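Local atomic coordinates of MREC protein (Listeria monocytogenes, PDB entry 2J5U), a protein that probably takes part in forming and maintaining the shape of the bacterial cell, and assembles into a homooligomer of 24 subunits arranged as 12 dimers. Residues V87-G92 with A121-L126; L125-D130 with A214-L219. All blocks are in the same frame, centred on the assembly; numbering follows the deposited sequence.

Interaction 1: residues V87-G92 with A121-L126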
ATOM      1  N   VAL A  87     -57.068 -54.185  37.129  1.00 56.52           N
ATOM      2  CA  VAL A  87     -56.568 -55.443  36.631  1.00 56.09           C
ATOM      3  C   VAL A  87     -55.295 -55.769  37.418  1.00 57.41           C
ATOM      4  O   VAL A  87     -54.649 -54.876  37.972  1.00 57.69           O
ATOM      5  CB  VAL A  87     -56.294 -55.294  35.109  1.00 55.67           C
ATOM      6  CG1 VAL A  87     -55.089 -56.078  34.695  1.00 54.54           C
ATOM      7  CG2 VAL A  87     -57.516 -55.733  34.329  1.00 54.08           C
ATOM      8  N   GLU A  88     -54.943 -57.044  37.494  1.00 58.21           N
ATOM      9  CA  GLU A  88     -53.738 -57.439  38.213  1.00 61.23           C
ATOM     10  C   GLU A  88     -52.737 -58.133  37.284  1.00 60.66           C
ATOM     11  O   GLU A  88     -53.116 -58.995  36.493  1.00 60.55           O
ATOM     12  CB  GLU A  88     -54.114 -58.361  39.345  1.00 65.44           C
ATOM     13  CG  GLU A  88     -53.114 -58.372  40.442  1.00 74.62           C
ATOM     14  CD  GLU A  88     -53.767 -58.165  41.797  1.00 81.70           C
ATOM     15  OE1 GLU A  88     -53.109 -58.463  42.833  1.00 83.57           O
ATOM     16  OE2 GLU A  88     -54.935 -57.697  41.818  1.00 84.13           O
ATOM     17  N   ILE A  89     -51.464 -57.758  37.367  1.00 58.88           N
ATOM     18  CA  ILE A  89     -50.467 -58.367  36.497  1.00 58.65           C
ATOM     19  C   ILE A  89     -49.459 -59.214  37.257  1.00 59.84           C
ATOM     20  O   ILE A  89     -49.266 -59.032  38.460  1.00 59.22           O
ATOM     21  CB  ILE A  89     -49.730 -57.303  35.652  1.00 57.83           C
ATOM     22  CG1 ILE A  89     -49.051 -56.277  36.563  1.00 56.72           C
ATOM     23  CG2 ILE A  89     -50.719 -56.637  34.697  1.00 54.30           C
ATOM     24  CD1 ILE A  89     -48.290 -55.217  35.812  1.00 56.66           C
ATOM     25  N   ASP A  90     -48.818 -60.136  36.539  1.00 60.87           N
ATOM     26  CA  ASP A  90     -47.852 -61.063  37.123  1.00 62.84           C
ATOM     27  C   ASP A  90     -46.429 -60.545  37.320  1.00 62.25           C
ATOM     28  O   ASP A  90     -45.487 -61.331  37.483  1.00 62.70           O
ATOM     29  CB  ASP A  90     -47.818 -62.365  36.306  1.00 66.16           C
ATOM     30  CG  ASP A  90     -47.340 -62.158  34.872  1.00 70.91           C
ATOM     31  OD1 ASP A  90     -47.324 -63.148  34.110  1.00 73.27           O
ATOM     32  OD2 ASP A  90     -46.981 -61.019  34.501  1.00 73.31           O
ATOM     33  N   LYS A  91     -46.257 -59.231  37.300  1.00 60.15           N
ATOM     34  CA  LYS A  91     -44.936 -58.667  37.529  1.00 60.26           C
ATOM     35  C   LYS A  91     -45.067 -57.663  38.656  1.00 59.11           C
ATOM     36  O   LYS A  91     -46.100 -57.009  38.790  1.00 59.62           O
ATOM     37  CB  LYS A  91     -44.393 -58.001  36.263  1.00 60.33           C
ATOM     38  CG  LYS A  91     -44.020 -58.990  35.160  1.00 63.03           C
ATOM     39  CD  LYS A  91     -42.735 -59.742  35.485  1.00 64.06           C
ATOM     40  CE  LYS A  91     -42.881 -61.243  35.236  1.00 67.07           C
ATOM     41  NZ  LYS A  91     -43.585 -61.539  33.964  1.00 66.43           N
ATOM     42  N   GLY A  92     -44.029 -57.556  39.475  1.00 58.32           N
ATOM     43  CA  GLY A  92     -44.072 -56.631  40.588  1.00 58.15           C
ATOM     44  C   GLY A  92     -42.761 -55.972  40.960  1.00 57.89           C
ATOM     45  O   GLY A  92     -41.857 -55.820  40.153  1.00 55.76           O
ATOM     46  N   ALA A 121     -48.807 -56.820  40.731  1.00 48.00           N
ATOM     47  CA  ALA A 121     -49.197 -55.438  40.939  1.00 45.73           C
ATOM     48  C   ALA A 121     -50.567 -55.129  40.361  1.00 46.81           C
ATOM     49  O   ALA A 121     -51.069 -55.835  39.487  1.00 47.92           O
ATOM     50  CB  ALA A 121     -48.168 -54.522  40.335  1.00 45.23           C
ATOM     51  N   THR A 122     -51.156 -54.049  40.855  1.00 46.97           N
ATOM     52  CA  THR A 122     -52.470 -53.601  40.434  1.00 45.87           C
ATOM     53  C   THR A 122     -52.305 -52.445  39.467  1.00 46.83           C
ATOM     54  O   THR A 122     -51.457 -51.583  39.675  1.00 50.43           O
ATOM     55  CB  THR A 122     -53.284 -53.099  41.659  1.00 46.52           C
ATOM     56  OG1 THR A 122     -53.437 -54.166  42.600  1.00 49.66           O
ATOM     57  CG2 THR A 122     -54.651 -52.609  41.249  1.00 43.07           C
ATOM     58  N   VAL A 123     -53.094 -52.423  38.400  1.00 45.55           N
ATOM     59  CA  VAL A 123     -53.018 -51.312  37.478  1.00 44.05           C
ATOM     60  C   VAL A 123     -54.425 -50.766  37.249  1.00 47.43           C
ATOM     61  O   VAL A 123     -55.390 -51.513  37.027  1.00 47.34           O
ATOM     62  CB  VAL A 123     -52.295 -51.691  36.116  1.00 41.47           C
ATOM     63  CG1 VAL A 123     -51.767 -53.080  36.169  1.00 39.87           C
ATOM     64  CG2 VAL A 123     -53.209 -51.507  34.938  1.00 39.03           C
ATOM     65  N   GLU A 124     -54.528 -49.444  37.349  1.00 49.57           N
ATOM     66  CA  GLU A 124     -55.784 -48.752  37.168  1.00 51.59           C
ATOM     67  C   GLU A 124     -55.950 -48.435  35.698  1.00 51.59           C
ATOM     68  O   GLU A 124     -55.090 -47.795  35.098  1.00 52.25           O
ATOM     69  CB  GLU A 124     -55.781 -47.474  37.997  1.00 54.46           C
ATOM     70  CG  GLU A 124     -57.007 -46.633  37.812  1.00 61.27           C
ATOM     71  CD  GLU A 124     -57.440 -45.973  39.098  1.00 67.91           C
ATOM     72  OE1 GLU A 124     -57.734 -46.717  40.070  1.00 72.41           O
ATOM     73  OE2 GLU A 124     -57.489 -44.717  39.136  1.00 71.83           O
ATOM     74  N   LEU A 125     -57.064 -48.881  35.131  1.00 50.23           N
ATOM     75  CA  LEU A 125     -57.366 -48.689  33.718  1.00 51.02           C
ATOM     76  C   LEU A 125     -57.910 -47.313  33.356  1.00 52.31           C
ATOM     77  O   LEU A 125     -58.504 -46.630  34.184  1.00 53.77           O
ATOM     78  CB  LEU A 125     -58.374 -49.742  33.267  1.00 52.25           C
ATOM     79  CG  LEU A 125     -57.989 -51.197  33.528  1.00 51.58           C
ATOM     80  CD1 LEU A 125     -59.139 -52.084  33.116  1.00 51.64           C
ATOM     81  CD2 LEU A 125     -56.726 -51.554  32.769  1.00 50.57           C
ATOM     82  N   LEU A 126     -57.715 -46.910  32.107  1.00 52.34           N
ATOM     83  CA  LEU A 126     -58.214 -45.622  31.662  1.00 53.74           C
ATOM     84  C   LEU A 126     -59.719 -45.578  31.878  1.00 53.86           C
ATOM     85  O   LEU A 126     -60.264 -44.535  32.251  1.00 55.28           O
ATOM     86  CB  LEU A 126     -57.888 -45.394  30.182  1.00 53.41           C
ATOM     87  CG  LEU A 126     -56.402 -45.193  29.877  1.00 55.41           C
ATOM     88  CD1 LEU A 126     -56.156 -45.018  28.379  1.00 53.02           C
ATOM     89  CD2 LEU A 126     -55.936 -43.963  30.628  1.00 52.68           C
TER

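Interaction 2: residues L125-D130 with A214-L219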
ATOM      1  N   LEU A 125     -57.064 -48.881  35.131  1.00 50.23           N
ATOM      2  CA  LEU A 125     -57.366 -48.689  33.718  1.00 51.02           C
ATOM      3  C   LEU A 125     -57.910 -47.313  33.356  1.00 52.31           C
ATOM      4  O   LEU A 125     -58.504 -46.630  34.184  1.00 53.77           O
ATOM      5  CB  LEU A 125     -58.374 -49.742  33.267  1.00 52.25           C
ATOM      6  CG  LEU A 125     -57.989 -51.197  33.528  1.00 51.58           C
ATOM      7  CD1 LEU A 125     -59.139 -52.084  33.116  1.00 51.64           C
ATOM      8  CD2 LEU A 125     -56.726 -51.554  32.769  1.00 50.57           C
ATOM      9  N   LEU A 126     -57.715 -46.910  32.107  1.00 52.34           N
ATOM     10  CA  LEU A 126     -58.214 -45.622  31.662  1.00 53.74           C
ATOM     11  C   LEU A 126     -59.719 -45.578  31.878  1.00 53.86           C
ATOM     12  O   LEU A 126     -60.264 -44.535  32.251  1.00 55.28           O
ATOM     13  CB  LEU A 126     -57.888 -45.394  30.182  1.00 53.41           C
ATOM     14  CG  LEU A 126     -56.402 -45.193  29.877  1.00 55.41           C
ATOM     15  CD1 LEU A 126     -56.156 -45.018  28.379  1.00 53.02           C
ATOM     16  CD2 LEU A 126     -55.936 -43.963  30.628  1.00 52.68           C
ATOM     17  N   THR A 127     -60.380 -46.717  31.669  1.00 52.43           N
ATOM     18  CA  THR A 127     -61.837 -46.805  31.831  1.00 52.36           C
ATOM     19  C   THR A 127     -62.311 -46.742  33.287  1.00 53.04           C
ATOM     20  O   THR A 127     -63.504 -46.830  33.557  1.00 53.61           O
ATOM     21  CB  THR A 127     -62.407 -48.112  31.211  1.00 50.80           C
ATOM     22  OG1 THR A 127     -61.757 -49.246  31.795  1.00 49.61           O
ATOM     23  CG2 THR A 127     -62.204 -48.132  29.712  1.00 50.64           C
ATOM     24  N   SER A 128     -61.382 -46.585  34.221  1.00 53.26           N
ATOM     25  CA  SER A 128     -61.731 -46.523  35.634  1.00 55.13           C
ATOM     26  C   SER A 128     -62.781 -45.477  35.989  1.00 55.81           C
ATOM     27  O   SER A 128     -62.909 -44.449  35.318  1.00 56.43           O
ATOM     28  CB  SER A 128     -60.485 -46.262  36.465  1.00 55.88           C
ATOM     29  OG  SER A 128     -60.820 -46.080  37.826  1.00 56.19           O
ATOM     30  N   SER A 129     -63.522 -45.742  37.060  1.00 56.37           N
ATOM     31  CA  SER A 129     -64.550 -44.817  37.519  1.00 58.51           C
ATOM     32  C   SER A 129     -64.024 -43.827  38.556  1.00 59.58           C
ATOM     33  O   SER A 129     -64.800 -43.065  39.130  1.00 60.66           O
ATOM     34  CB  SER A 129     -65.739 -45.583  38.102  1.00 57.37           C
ATOM     35  OG  SER A 129     -65.329 -46.416  39.168  1.00 59.03           O
ATOM     36  N   ASP A 130     -62.716 -43.836  38.796  1.00 61.17           N
ATOM     37  CA  ASP A 130     -62.105 -42.920  39.761  1.00 63.01           C
ATOM     38  C   ASP A 130     -61.990 -41.536  39.138  1.00 61.91           C
ATOM     39  O   ASP A 130     -61.169 -41.336  38.265  1.00 63.41           O
ATOM     40  CB  ASP A 130     -60.705 -43.399  40.134  1.00 66.24           C
ATOM     41  CG  ASP A 130     -60.112 -42.617  41.293  1.00 69.26           C
ATOM     42  OD1 ASP A 130     -60.279 -41.381  41.329  1.00 68.65           O
ATOM     43  OD2 ASP A 130     -59.475 -43.238  42.169  1.00 72.16           O
ATOM     44  N   ALA A 214     -56.688 -48.660  22.341  1.00 63.13           N
ATOM     45  CA  ALA A 214     -56.572 -49.996  22.887  1.00 64.39           C
ATOM     46  C   ALA A 214     -57.933 -50.457  23.385  1.00 64.60           C
ATOM     47  O   ALA A 214     -58.697 -49.670  23.932  1.00 63.89           O
ATOM     48  CB  ALA A 214     -55.565 -50.007  24.030  1.00 64.46           C
ATOM     49  N   ASP A 215     -58.248 -51.729  23.165  1.00 66.64           N
ATOM     50  CA  ASP A 215     -59.511 -52.276  23.640  1.00 67.82           C
ATOM     51  C   ASP A 215     -59.231 -52.800  25.036  1.00 68.16           C
ATOM     52  O   ASP A 215     -58.448 -53.738  25.201  1.00 67.84           O
ATOM     53  CB  ASP A 215     -59.977 -53.432  22.769  1.00 71.12           C
ATOM     54  CG  ASP A 215     -61.112 -54.211  23.416  1.00 74.06           C
ATOM     55  OD1 ASP A 215     -62.202 -53.619  23.626  1.00 72.18           O
ATOM     56  OD2 ASP A 215     -60.904 -55.407  23.729  1.00 75.83           O
ATOM     57  N   MET A 216     -59.875 -52.220  26.043  1.00 67.22           N
ATOM     58  CA  MET A 216     -59.610 -52.642  27.406  1.00 65.68           C
ATOM     59  C   MET A 216     -60.608 -53.636  27.991  1.00 66.64           C
ATOM     60  O   MET A 216     -60.481 -54.039  29.148  1.00 67.14           O
ATOM     61  CB  MET A 216     -59.486 -51.394  28.279  1.00 64.34           C
ATOM     62  CG  MET A 216     -58.351 -50.500  27.812  1.00 62.78           C
ATOM     63  SD  MET A 216     -58.517 -48.798  28.284  1.00 62.39           S
ATOM     64  CE  MET A 216     -57.741 -48.855  29.743  1.00 63.89           C
ATOM     65  N   TYR A 217     -61.583 -54.058  27.192  1.00 68.04           N
ATOM     66  CA  TYR A 217     -62.573 -55.014  27.682  1.00 69.10           C
ATOM     67  C   TYR A 217     -62.000 -56.405  27.863  1.00 67.84           C
ATOM     68  O   TYR A 217     -62.475 -57.173  28.691  1.00 67.23           O
ATOM     69  CB  TYR A 217     -63.776 -55.096  26.745  1.00 72.36           C
ATOM     70  CG  TYR A 217     -64.792 -56.148  27.164  1.00 77.00           C
ATOM     71  CD1 TYR A 217     -64.847 -57.399  26.524  1.00 78.61           C
ATOM     72  CD2 TYR A 217     -65.676 -55.909  28.224  1.00 78.22           C
ATOM     73  CE1 TYR A 217     -65.760 -58.385  26.933  1.00 80.59           C
ATOM     74  CE2 TYR A 217     -66.590 -56.884  28.643  1.00 80.10           C
ATOM     75  CZ  TYR A 217     -66.628 -58.118  27.996  1.00 81.89           C
ATOM     76  OH  TYR A 217     -67.523 -59.077  28.427  1.00 82.12           O
ATOM     77  N   ASP A 218     -60.979 -56.733  27.092  1.00 67.84           N
ATOM     78  CA  ASP A 218     -60.376 -58.048  27.197  1.00 68.99           C
ATOM     79  C   ASP A 218     -58.863 -57.893  27.203  1.00 68.44           C
ATOM     80  O   ASP A 218     -58.238 -57.762  26.158  1.00 70.09           O
ATOM     81  CB  ASP A 218     -60.829 -58.906  26.016  1.00 72.03           C
ATOM     82  CG  ASP A 218     -60.335 -60.343  26.103  1.00 76.34           C
ATOM     83  OD1 ASP A 218     -60.586 -61.094  25.139  1.00 80.49           O
ATOM     84  OD2 ASP A 218     -59.706 -60.730  27.117  1.00 78.38           O
ATOM     85  N   LEU A 219     -58.264 -57.912  28.382  1.00 67.08           N
ATOM     86  CA  LEU A 219     -56.824 -57.739  28.471  1.00 65.20           C
ATOM     87  C   LEU A 219     -56.128 -59.009  28.878  1.00 65.46           C
ATOM     88  O   LEU A 219     -56.598 -59.723  29.758  1.00 67.05           O
ATOM     89  CB  LEU A 219     -56.483 -56.660  29.498  1.00 63.68           C
ATOM     90  CG  LEU A 219     -57.025 -55.256  29.286  1.00 62.71           C
ATOM     91  CD1 LEU A 219     -56.885 -54.479  30.570  1.00 63.56           C
ATOM     92  CD2 LEU A 219     -56.280 -54.580  28.163  1.00 63.66           C
TER

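Interaction 1: residues V87-G92 with A121-L126
I89 and V123 pack on the buried face of two adjacent antiparallel strands, 86-89 and 121-125, in a closed six-stranded beta barrel. I89 CG2 lies 4.0 Å from V123 CG1, and the two side chains cross at about a right angle. I89 holds CG1 between its backbone N and carbonyl carbon (chi1 58°), the crowded position, and from there CG1 faces A121 CB at 4.3 Å. At the other end of this apolar row V87 CG2 meets L125 CD1 at 4.2 Å. The register is fixed by two hydrogen-bonded pairs, V87 with V123 and I89 with A121. Their inner bonds are the straighter ones: V123 N to V87 O and I89 N to A121 O, with N-H...O angles of 167° and 166°. The outer two, from V87 N to V123 O and from A121 N to I89 O, are longer, each at 3.2 Å. Between them E88 and T122 form the non-hydrogen-bonded pair on the more exposed face, where E88 CG rests 3.4 Å from A121 O. T122 OG1 has a weak hydrogen bond with T115 OG1 on strand 108-116. E88 OE2, 3.9 Å from T122 OG1, is not bonded to it.

Interaction 2: residues L125-D130 with A214-L219
T127 and M216 are the residues whose CA atoms come nearest, 7.7 Å apart, with residues 125-130 entering through a type I beta turn from L125 to S128 that is closed by a bond from S128 N to L125 O. At that spacing the contact is carried by side chains, mainly M216, whose methyl also reaches the backbone of the turn. The M216 chain bends at the last torsion (chi3 90°), which sets CE against the start of the turn: M216 CE lies 3.7 Å from L125 CB and 3.5 Å from L126 CB. M216 and L126 cross at about a right angle, whereas T127 slides past M216 in the opposite direction and brings T127 CG2 to 4.0 Å from M216 SD. Beside this, L125 and L219 reach toward each other tip to tip, with L125 CD2 and L219 CD1 3.7 Å apart. The hydroxyl of T127 is engaged elsewhere: OG1 is hydrogen-bonded to N84 O. S128 OG accepts from D130 N at 3.1 Å, an ST turn just beyond the contact. These loops connect the two six-stranded barrels, 125-130 leading to strand 135-139 of the second and 214-219 returning to strand 221-227 of the first. Strand 108-116 backs both: I110 touches M216 and L219 and shares a backbone hydrogen bond with L126, while L109 packs on L126.

In the fold
The 121-126 segment of interaction 1 runs straight into the 125-130 segment of interaction 2, the two sharing L125 and L126; the centres of the interactions lie about 11 Å apart. L125, the last residue of strand 121-125, joins them and begins the turn of interaction 2. The apolar groups also meet directly, with V87 CG2 4.0 Å from L219 CD1, which places V87, L125 and L219 in one cluster. On the polar side E124 OE2 packs 3.6 Å from D130 CB. Interaction 1 thus pairs neighbouring strands within the first barrel, while interaction 2 brings together the two connections between the barrels. No other subunit touches either contact.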